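Long-range contacts in putative flagellar hook-associated protein (Vibrio parahaemolyticus, PDB 3PWX), which probably serves as a structural subunit of the bacterial flagellum, at the hook-filament junction: residues A[36-41]-A[199-204]; A[44-49]-A[86-91]; A[117-122]-A[141-146]. All coordinates share one frame; numbering follows the deposited sequence.

Contact 1: A[36-41]-A[199-204]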
loop_
_atom_site.group_PDB
_atom_site.type_symbol
_atom_site.label_atom_id
_atom_site.label_comp_id
_atom_site.label_asym_id
_atom_site.label_seq_id
_atom_site.Cartn_x
_atom_site.Cartn_y
_atom_site.Cartn_z
ATOM N N THR A 36 14.040 4.309 -5.457
ATOM C CA THR A 36 13.913 3.020 -6.096
ATOM C C THR A 36 12.948 3.200 -7.228
ATOM O O THR A 36 13.105 2.588 -8.282
ATOM C CB THR A 36 13.284 2.118 -5.062
ATOM O OG1 THR A 36 14.240 1.957 -4.015
ATOM C CG2 THR A 36 12.911 0.777 -5.626
ATOM N N LEU A 37 11.962 4.073 -7.053
ATOM C CA LEU A 37 10.992 4.233 -8.095
ATOM C C LEU A 37 11.640 4.949 -9.233
ATOM O O LEU A 37 11.455 4.507 -10.359
ATOM C CB LEU A 37 9.735 4.957 -7.622
ATOM C CG LEU A 37 8.779 4.263 -6.662
ATOM C CD1 LEU A 37 7.643 5.237 -6.336
ATOM C CD2 LEU A 37 8.248 2.988 -7.267
ATOM N N SER A 38 12.419 6.010 -8.988
ATOM C CA SER A 38 13.077 6.769 -10.069
ATOM C C SER A 38 13.962 5.818 -10.825
ATOM O O SER A 38 14.025 5.841 -12.054
ATOM C CB SER A 38 14.008 7.828 -9.555
ATOM O OG SER A 38 13.302 8.752 -8.828
ATOM N N SER A 39 14.676 4.984 -10.071
ATOM C CA SER A 39 15.498 3.960 -10.703
ATOM C C SER A 39 14.776 3.060 -11.732
ATOM O O SER A 39 15.343 2.770 -12.788
ATOM C CB SER A 39 16.255 3.157 -9.660
ATOM O OG SER A 39 17.195 2.347 -10.353
ATOM N N GLN A 40 13.548 2.622 -11.448
ATOM C CA GLN A 40 12.738 1.874 -12.438
ATOM C C GLN A 40 12.317 2.693 -13.659
ATOM O O GLN A 40 12.164 2.152 -14.752
ATOM C CB GLN A 40 11.465 1.377 -11.812
ATOM C CG GLN A 40 11.672 0.262 -10.824
ATOM C CD GLN A 40 10.460 0.021 -9.939
ATOM O OE1 GLN A 40 10.603 -0.183 -8.731
ATOM N NE2 GLN A 40 9.259 0.072 -10.521
ATOM N N GLU A 41 12.093 3.971 -13.435
ATOM C CA GLU A 41 11.659 4.908 -14.436
ATOM C C GLU A 41 12.751 5.096 -15.460
ATOM O O GLU A 41 12.466 5.166 -16.664
ATOM C CB GLU A 41 11.399 6.266 -13.796
ATOM C CG GLU A 41 9.937 6.693 -13.622
ATOM C CD GLU A 41 9.750 7.909 -12.626
ATOM O OE1 GLU A 41 10.246 7.886 -11.459
ATOM O OE2 GLU A 41 9.072 8.876 -13.012
ATOM N N GLY A 199 2.195 8.719 -10.405
ATOM C CA GLY A 199 1.137 8.749 -9.410
ATOM C C GLY A 199 1.631 8.240 -8.055
ATOM O O GLY A 199 1.265 8.795 -7.005
ATOM N N ARG A 200 2.453 7.188 -8.038
ATOM C CA ARG A 200 3.084 6.780 -6.770
ATOM C C ARG A 200 3.903 7.895 -6.121
ATOM O O ARG A 200 3.642 8.288 -4.989
ATOM C CB ARG A 200 3.883 5.501 -6.931
ATOM C CG ARG A 200 2.934 4.270 -6.902
ATOM C CD ARG A 200 3.746 2.993 -7.163
ATOM N NE ARG A 200 2.915 1.902 -7.631
ATOM C CZ ARG A 200 3.413 0.744 -8.045
ATOM N NH1 ARG A 200 4.736 0.544 -8.048
ATOM N NH2 ARG A 200 2.592 -0.221 -8.463
ATOM N N HIS A 201 4.842 8.459 -6.876
ATOM C CA HIS A 201 5.549 9.695 -6.423
ATOM C C HIS A 201 4.687 10.767 -5.768
ATOM O O HIS A 201 5.077 11.299 -4.740
ATOM C CB HIS A 201 6.283 10.359 -7.575
ATOM C CG HIS A 201 7.599 9.730 -7.883
ATOM N ND1 HIS A 201 8.567 9.520 -6.922
ATOM C CD2 HIS A 201 8.135 9.315 -9.062
ATOM C CE1 HIS A 201 9.630 8.970 -7.488
ATOM N NE2 HIS A 201 9.397 8.853 -8.787
ATOM N N ASN A 202 3.571 11.121 -6.412
ATOM C CA ASN A 202 2.651 12.094 -5.847
ATOM C C ASN A 202 1.995 11.684 -4.525
ATOM O O ASN A 202 1.858 12.480 -3.603
ATOM C CB ASN A 202 1.619 12.509 -6.901
ATOM C CG ASN A 202 2.273 13.250 -8.059
ATOM O OD1 ASN A 202 3.367 13.811 -7.895
ATOM N ND2 ASN A 202 1.642 13.230 -9.233
ATOM N N ASN A 203 1.595 10.434 -4.432
ATOM C CA ASN A 203 0.943 9.996 -3.259
ATOM C C ASN A 203 1.954 9.934 -2.092
ATOM O O ASN A 203 1.643 10.390 -0.948
ATOM C CB ASN A 203 0.197 8.709 -3.571
ATOM C CG ASN A 203 -1.203 8.982 -4.116
ATOM O OD1 ASN A 203 -1.865 9.971 -3.715
ATOM N ND2 ASN A 203 -1.690 8.109 -4.963
ATOM N N LEU A 204 3.182 9.492 -2.385
ATOM C CA LEU A 204 4.247 9.564 -1.403
ATOM C C LEU A 204 4.389 11.007 -0.893
ATOM O O LEU A 204 4.377 11.297 0.333
ATOM C CB LEU A 204 5.562 9.066 -1.966
ATOM C CG LEU A 204 5.601 7.576 -2.262
ATOM C CD1 LEU A 204 6.893 7.225 -2.919
ATOM C CD2 LEU A 204 5.429 6.770 -0.953
#
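Leu37 faces His201 across two helical segments that run antiparallel, their short axes 11.0 Å apart at closest approach and 164° apart in direction. Helix 7-61 carries residues 36-41, within a predicted coiled coil (16-43), and helix 172-223 carries 199-204, so this is antiparallel packing of the two longest helices of the chain.

Leu37 is the apolar centre. Its CD1 lies over one face of the His201 imidazole and also packs on Arg200 CB at 3.8 Å. The same methyl meets CD1 of Leu204 tip to tip at 4.0 Å, while the Leu37 and Arg200 side chains cross at about a right angle. CD2 of Leu37 sits near the plane of the guanidinium, at its edge; the charged end of Arg200 is taken up by a salt bridge to Glu196 and a hydrogen bond to the carbonyl of Asn139.

The polar half joins Glu41 and His201, which reach toward each other. In His201, chi1 of -81° sets CG beside the backbone N; the far end of the ring reaches helix 7-61, and NE2 donates to Glu41 OE1 at 3.0 Å with an N-H...O angle of 144°. The acceptor lies almost in the ring plane and is met on its syn side, although the carboxylate is turned out of that plane. Ser38 OG stands near the ring edge, but its hydrogen bond goes back to Lys34 O.

A neutral ring could also donate from NE2, but the carboxylate would tend to stabilise a protonated one, which would add an electrostatic component.

Contact 2: A[44-49]-A[86-91]. Unlike the reference sequence in segment 44-49: Ser48 (reference Asn).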
loop_
_atom_site.group_PDB
_atom_site.type_symbol
_atom_site.label_atom_id
_atom_site.label_comp_id
_atom_site.label_asym_id
_atom_site.label_seq_id
_atom_site.Cartn_x
_atom_site.Cartn_y
_atom_site.Cartn_z
ATOM N N LEU A 44 12.658 2.055 -17.567
ATOM C CA LEU A 44 11.517 2.084 -18.444
ATOM C C LEU A 44 11.653 3.137 -19.535
ATOM O O LEU A 44 11.345 2.837 -20.677
ATOM C CB LEU A 44 10.210 2.164 -17.742
ATOM C CG LEU A 44 9.898 0.913 -16.901
ATOM C CD1 LEU A 44 8.666 1.203 -16.056
ATOM C CD2 LEU A 44 9.746 -0.356 -17.773
ATOM N N ASP A 45 12.180 4.315 -19.204
ATOM C CA ASP A 45 12.434 5.337 -20.183
ATOM C C ASP A 45 13.266 4.772 -21.323
ATOM O O ASP A 45 12.897 4.897 -22.496
ATOM C CB ASP A 45 13.139 6.541 -19.580
ATOM C CG ASP A 45 13.033 7.749 -20.479
ATOM O OD1 ASP A 45 11.900 8.149 -20.841
ATOM O OD2 ASP A 45 14.084 8.286 -20.890
ATOM N N SER A 46 14.348 4.094 -20.967
ATOM C CA SER A 46 15.234 3.461 -21.961
ATOM C C SER A 46 14.562 2.359 -22.795
ATOM O O SER A 46 14.800 2.301 -24.001
ATOM C CB SER A 46 16.494 2.934 -21.276
ATOM O OG SER A 46 17.185 2.030 -22.097
ATOM N N VAL A 47 13.733 1.503 -22.163
ATOM C CA VAL A 47 12.911 0.526 -22.876
ATOM C C VAL A 47 12.036 1.272 -23.855
ATOM O O VAL A 47 11.906 0.833 -24.960
ATOM C CB VAL A 47 12.012 -0.346 -21.940
ATOM C CG1 VAL A 47 11.017 -1.191 -22.735
ATOM C CG2 VAL A 47 12.859 -1.268 -21.059
ATOM N N SER A 48 11.481 2.435 -23.508
ATOM C CA SER A 48 10.622 3.116 -24.465
ATOM C C SER A 48 11.352 3.758 -25.649
ATOM O O SER A 48 10.800 3.761 -26.766
ATOM C CB SER A 48 9.751 4.134 -23.798
ATOM O OG SER A 48 10.509 5.293 -23.615
ATOM N N GLU A 49 12.555 4.308 -25.421
ATOM C CA GLU A 49 13.454 4.757 -26.541
ATOM C C GLU A 49 13.807 3.641 -27.489
ATOM O O GLU A 49 13.781 3.812 -28.719
ATOM C CB GLU A 49 14.743 5.395 -26.036
ATOM C CG GLU A 49 14.586 6.913 -25.740
ATOM C CD GLU A 49 15.583 7.399 -24.686
ATOM O OE1 GLU A 49 15.738 6.689 -23.656
ATOM O OE2 GLU A 49 16.198 8.492 -24.869
ATOM N N GLU A 86 16.057 -6.255 -23.533
ATOM C CA GLU A 86 16.264 -7.381 -22.646
ATOM C C GLU A 86 17.093 -6.984 -21.442
ATOM O O GLU A 86 16.742 -7.338 -20.334
ATOM C CB GLU A 86 16.941 -8.523 -23.370
ATOM C CG GLU A 86 17.505 -9.604 -22.414
ATOM C CD GLU A 86 18.007 -10.786 -23.188
ATOM O OE1 GLU A 86 17.404 -11.885 -23.054
ATOM O OE2 GLU A 86 18.960 -10.582 -23.994
ATOM N N SER A 87 18.159 -6.212 -21.663
ATOM C CA SER A 87 18.994 -5.678 -20.570
ATOM C C SER A 87 18.306 -4.798 -19.546
ATOM O O SER A 87 18.689 -4.793 -18.362
ATOM C CB SER A 87 20.120 -4.820 -21.132
ATOM O OG SER A 87 21.214 -5.656 -21.353
ATOM N N SER A 88 17.389 -3.956 -20.029
ATOM C CA SER A 88 16.683 -3.067 -19.155
ATOM C C SER A 88 15.738 -3.879 -18.305
ATOM O O SER A 88 15.660 -3.648 -17.122
ATOM C CB SER A 88 15.962 -1.988 -19.945
ATOM O OG SER A 88 16.918 -1.226 -20.707
ATOM N N PHE A 89 15.063 -4.878 -18.848
ATOM C CA PHE A 89 14.118 -5.610 -17.973
ATOM C C PHE A 89 14.807 -6.545 -16.983
ATOM O O PHE A 89 14.146 -7.065 -16.084
ATOM C CB PHE A 89 13.111 -6.413 -18.775
ATOM C CG PHE A 89 11.971 -5.633 -19.223
ATOM C CD1 PHE A 89 11.042 -5.169 -18.308
ATOM C CD2 PHE A 89 11.820 -5.335 -20.569
ATOM C CE1 PHE A 89 9.957 -4.413 -18.720
ATOM C CE2 PHE A 89 10.734 -4.573 -21.000
ATOM C CZ PHE A 89 9.794 -4.119 -20.082
ATOM N N ASN A 90 16.117 -6.744 -17.171
ATOM C CA ASN A 90 16.980 -7.606 -16.367
ATOM C C ASN A 90 17.932 -6.779 -15.506
ATOM O O ASN A 90 18.884 -7.295 -14.947
ATOM C CB ASN A 90 17.780 -8.543 -17.268
ATOM C CG ASN A 90 17.000 -9.798 -17.650
ATOM O OD1 ASN A 90 15.944 -10.111 -17.055
ATOM N ND2 ASN A 90 17.491 -10.504 -18.636
ATOM N N ALA A 91 17.632 -5.486 -15.399
ATOM C CA ALA A 91 18.343 -4.576 -14.517
ATOM C C ALA A 91 18.393 -5.128 -13.104
ATOM O O ALA A 91 17.442 -5.778 -12.652
ATOM C CB ALA A 91 17.650 -3.224 -14.510
#
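Val47 and Phe89 make the main apolar contact between residues 44-49 and 86-91, and their side chains cross at about a right angle. CG1 of Val47 comes to 3.8 Å from Phe89 CE2, while CG2 lies over one face of the ring. The valine rotamer brings both methyls into use: CG1 is anti to the backbone N (chi1 171°), and CG2 is placed beside that N. Leu44 adds a third methyl, CD2, oblique to the ring and 4.2 Å from Phe89 CE1. The phenyl group is thus met near CE1 by the leucine and near CE2 by the valine.

A small residue lets the backbones come close. The CA atoms of Val47 and Ser88 are 6.4 Å apart, and Val47 CG2 packs against Ser88 CB at 3.4 Å.

In the fold, this is where the end of helix 71-89 lies against helix 7-61, both within the N-terminal helical region of the flagellin family. Helix 172-223 joins the packing through Met194 against Leu44 and Val190 against Val47.

Polar contacts are sparse across the interface, and no hydrogen bond passes from one segment to the other. Ser46 OG and Ser88 OG approach to 3.6 Å, and Ser88 OG is hydrogen-bonded to the carbonyl of Ser84 in its own helix. The Ser88 hydroxyl also stands beside the apolar packing, with Val47 CG2 4.1 Å from Ser88 OG.

Contact 3: A[117-122]-A[141-146]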
loop_
_atom_site.group_PDB
_atom_site.type_symbol
_atom_site.label_atom_id
_atom_site.label_comp_id
_atom_site.label_asym_id
_atom_site.label_seq_id
_atom_site.Cartn_x
_atom_site.Cartn_y
_atom_site.Cartn_z
ATOM N N TYR A 117 12.349 -15.843 -26.175
ATOM C CA TYR A 117 12.325 -15.129 -24.876
ATOM C C TYR A 117 11.211 -15.652 -24.009
ATOM O O TYR A 117 10.061 -15.735 -24.434
ATOM C CB TYR A 117 12.263 -13.616 -25.034
ATOM C CG TYR A 117 13.453 -13.047 -25.770
ATOM C CD1 TYR A 117 14.638 -12.762 -25.093
ATOM C CD2 TYR A 117 13.392 -12.801 -27.158
ATOM C CE1 TYR A 117 15.727 -12.227 -25.764
ATOM C CE2 TYR A 117 14.486 -12.265 -27.855
ATOM C CZ TYR A 117 15.656 -11.982 -27.148
ATOM O OH TYR A 117 16.755 -11.452 -27.794
ATOM N N VAL A 118 11.576 -16.062 -22.808
ATOM C CA VAL A 118 10.602 -16.542 -21.832
ATOM C C VAL A 118 10.604 -15.599 -20.585
ATOM O O VAL A 118 11.666 -15.255 -20.042
ATOM C CB VAL A 118 10.859 -18.033 -21.415
ATOM C CG1 VAL A 118 10.240 -18.332 -20.010
ATOM C CG2 VAL A 118 10.337 -18.997 -22.467
ATOM N N VAL A 119 9.437 -15.167 -20.123
ATOM C CA VAL A 119 9.465 -14.346 -18.920
ATOM C C VAL A 119 9.595 -15.201 -17.703
ATOM O O VAL A 119 8.674 -15.947 -17.368
ATOM C CB VAL A 119 8.300 -13.358 -18.814
ATOM C CG1 VAL A 119 8.422 -12.622 -17.492
ATOM C CG2 VAL A 119 8.358 -12.297 -19.971
ATOM N N GLU A 120 10.730 -15.131 -17.011
ATOM C CA GLU A 120 10.805 -15.931 -15.768
ATOM C C GLU A 120 10.510 -15.185 -14.496
ATOM O O GLU A 120 10.337 -15.817 -13.479
ATOM C CB GLU A 120 12.124 -16.656 -15.635
ATOM C CG GLU A 120 12.077 -18.072 -16.149
ATOM C CD GLU A 120 13.428 -18.469 -16.700
ATOM O OE1 GLU A 120 14.400 -17.730 -16.383
ATOM O OE2 GLU A 120 13.536 -19.471 -17.464
ATOM N N GLY A 121 10.425 -13.855 -14.536
ATOM C CA GLY A 121 9.974 -13.092 -13.387
ATOM C C GLY A 121 8.536 -13.495 -13.153
ATOM O O GLY A 121 7.920 -14.017 -14.089
ATOM N N ASN A 122 8.002 -13.264 -11.945
ATOM C CA ASN A 122 6.583 -13.433 -11.688
ATOM C C ASN A 122 6.000 -12.020 -11.584
ATOM O O ASN A 122 6.698 -11.052 -11.891
ATOM C CB ASN A 122 6.318 -14.330 -10.433
ATOM C CG ASN A 122 6.765 -13.659 -9.098
ATOM O OD1 ASN A 122 6.702 -12.443 -8.970
ATOM N ND2 ASN A 122 7.229 -14.429 -8.148
ATOM N N THR A 141 6.594 -5.022 -12.776
ATOM C CA THR A 141 7.075 -6.291 -13.278
ATOM C C THR A 141 7.168 -6.420 -14.791
ATOM O O THR A 141 6.262 -6.014 -15.513
ATOM C CB THR A 141 6.351 -7.531 -12.687
ATOM O OG1 THR A 141 5.053 -7.691 -13.282
ATOM C CG2 THR A 141 6.325 -7.416 -11.207
ATOM N N ALA A 142 8.248 -7.048 -15.234
ATOM C CA ALA A 142 8.389 -7.397 -16.660
ATOM C C ALA A 142 7.190 -8.256 -17.043
ATOM O O ALA A 142 6.607 -8.105 -18.088
ATOM C CB ALA A 142 9.674 -8.133 -16.894
ATOM N N GLN A 143 6.780 -9.154 -16.173
ATOM C CA GLN A 143 5.706 -10.020 -16.582
ATOM C C GLN A 143 4.387 -9.334 -16.842
ATOM O O GLN A 143 3.674 -9.743 -17.728
ATOM C CB GLN A 143 5.500 -11.159 -15.613
ATOM C CG GLN A 143 4.376 -11.999 -16.026
ATOM C CD GLN A 143 4.593 -13.351 -15.541
ATOM O OE1 GLN A 143 5.364 -14.116 -16.174
ATOM N NE2 GLN A 143 3.982 -13.686 -14.384
ATOM N N GLU A 144 4.049 -8.304 -16.088
ATOM C CA GLU A 144 2.851 -7.545 -16.392
ATOM C C GLU A 144 3.062 -6.614 -17.592
ATOM O O GLU A 144 2.166 -6.490 -18.444
ATOM C CB GLU A 144 2.381 -6.781 -15.147
ATOM C CG GLU A 144 1.280 -5.789 -15.474
ATOM C CD GLU A 144 0.871 -4.967 -14.253
ATOM O OE1 GLU A 144 1.147 -5.415 -13.095
ATOM O OE2 GLU A 144 0.253 -3.883 -14.451
ATOM N N ILE A 145 4.248 -6.008 -17.689
ATOM C CA ILE A 145 4.553 -5.035 -18.764
ATOM C C ILE A 145 4.672 -5.609 -20.176
ATOM O O ILE A 145 4.212 -4.985 -21.178
ATOM C CB ILE A 145 5.759 -4.141 -18.370
ATOM C CG1 ILE A 145 5.348 -3.272 -17.128
ATOM C CG2 ILE A 145 6.131 -3.261 -19.461
ATOM C CD1 ILE A 145 6.499 -2.634 -16.381
ATOM N N LEU A 146 5.245 -6.819 -20.255
ATOM C CA LEU A 146 5.462 -7.524 -21.507
ATOM C C LEU A 146 4.216 -8.298 -21.981
ATOM O O LEU A 146 4.129 -8.705 -23.158
ATOM C CB LEU A 146 6.668 -8.461 -21.377
ATOM C CG LEU A 146 8.016 -7.731 -21.406
ATOM C CD1 LEU A 146 9.239 -8.682 -21.433
ATOM C CD2 LEU A 146 8.153 -6.787 -22.638
HETATM O O HOH W 1 8.182 -10.424 -13.991
#
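Val119 points its two methyls at different residues of 141-146. CG1 packs against Gln143 CB at 3.8 Å; CG2 meets Leu146 CD1 at 4.0 Å. Both partners cross the valine obliquely, and Leu110 of the neighbouring strand 110-111 touches Val119 and Leu146 as well.

Gln143 reaches the loop that follows the strand. Its CG is anti to the backbone N (chi1 178°) and the chain stays extended beyond CG, which carries the amide group past Val119 to the backbone of Gly121 and Asn122. The amide is probably modelled turned over, so the identities of its oxygen and nitrogen are uncertain.

Asn122 takes part through its backbone, its CB directed away from the helix. Its carbonyl O lies 3.6 Å from Thr141 CB and also accepts a hydrogen bond from a water at 2.6 Å. That water in turn accepts from Gln143 N at 2.9 Å, bridging the loop to the first turn of the helix. The side-chain amide of Asn122 is held elsewhere, with ND2 bonded to Thr103 OG1 and OD1 to Asp124 N.

Thr141 keeps OG1 between its backbone N and carbonyl carbon (chi1 76°). From there OG1 accepts from Glu144 N at 3.0 Å, with an N-H...O angle of 156°.

The arrangement is a threonine N-cap on the short helix 142-145, whose first turn packs beside the end of strand 118-119, which pairs antiparallel with strand 110-111 in a two-stranded hairpin.

Overall arrangement
Contacts 1 and 2 share helix 7-61: residues 36-41 and 44-49 are close in sequence, and the contact centres lie 16 Å apart. Along the chain, contacts 2 and 3 are both nested inside the loop closed by contact 1 and follow one another in series. Contact 3 touches contact 2 directly, with centres 12 Å apart. Phe89 is the main joint, packing on Ala142, Ile145 and Leu146, while Glu86 packs against Tyr117. Contacts 1 and 3 do not touch; their nearest atoms are about 6 Å apart. All three lie away from the magnesium-binding residue His97, and contact 1 approaches the second subunit through Asn203 packing on its Met207.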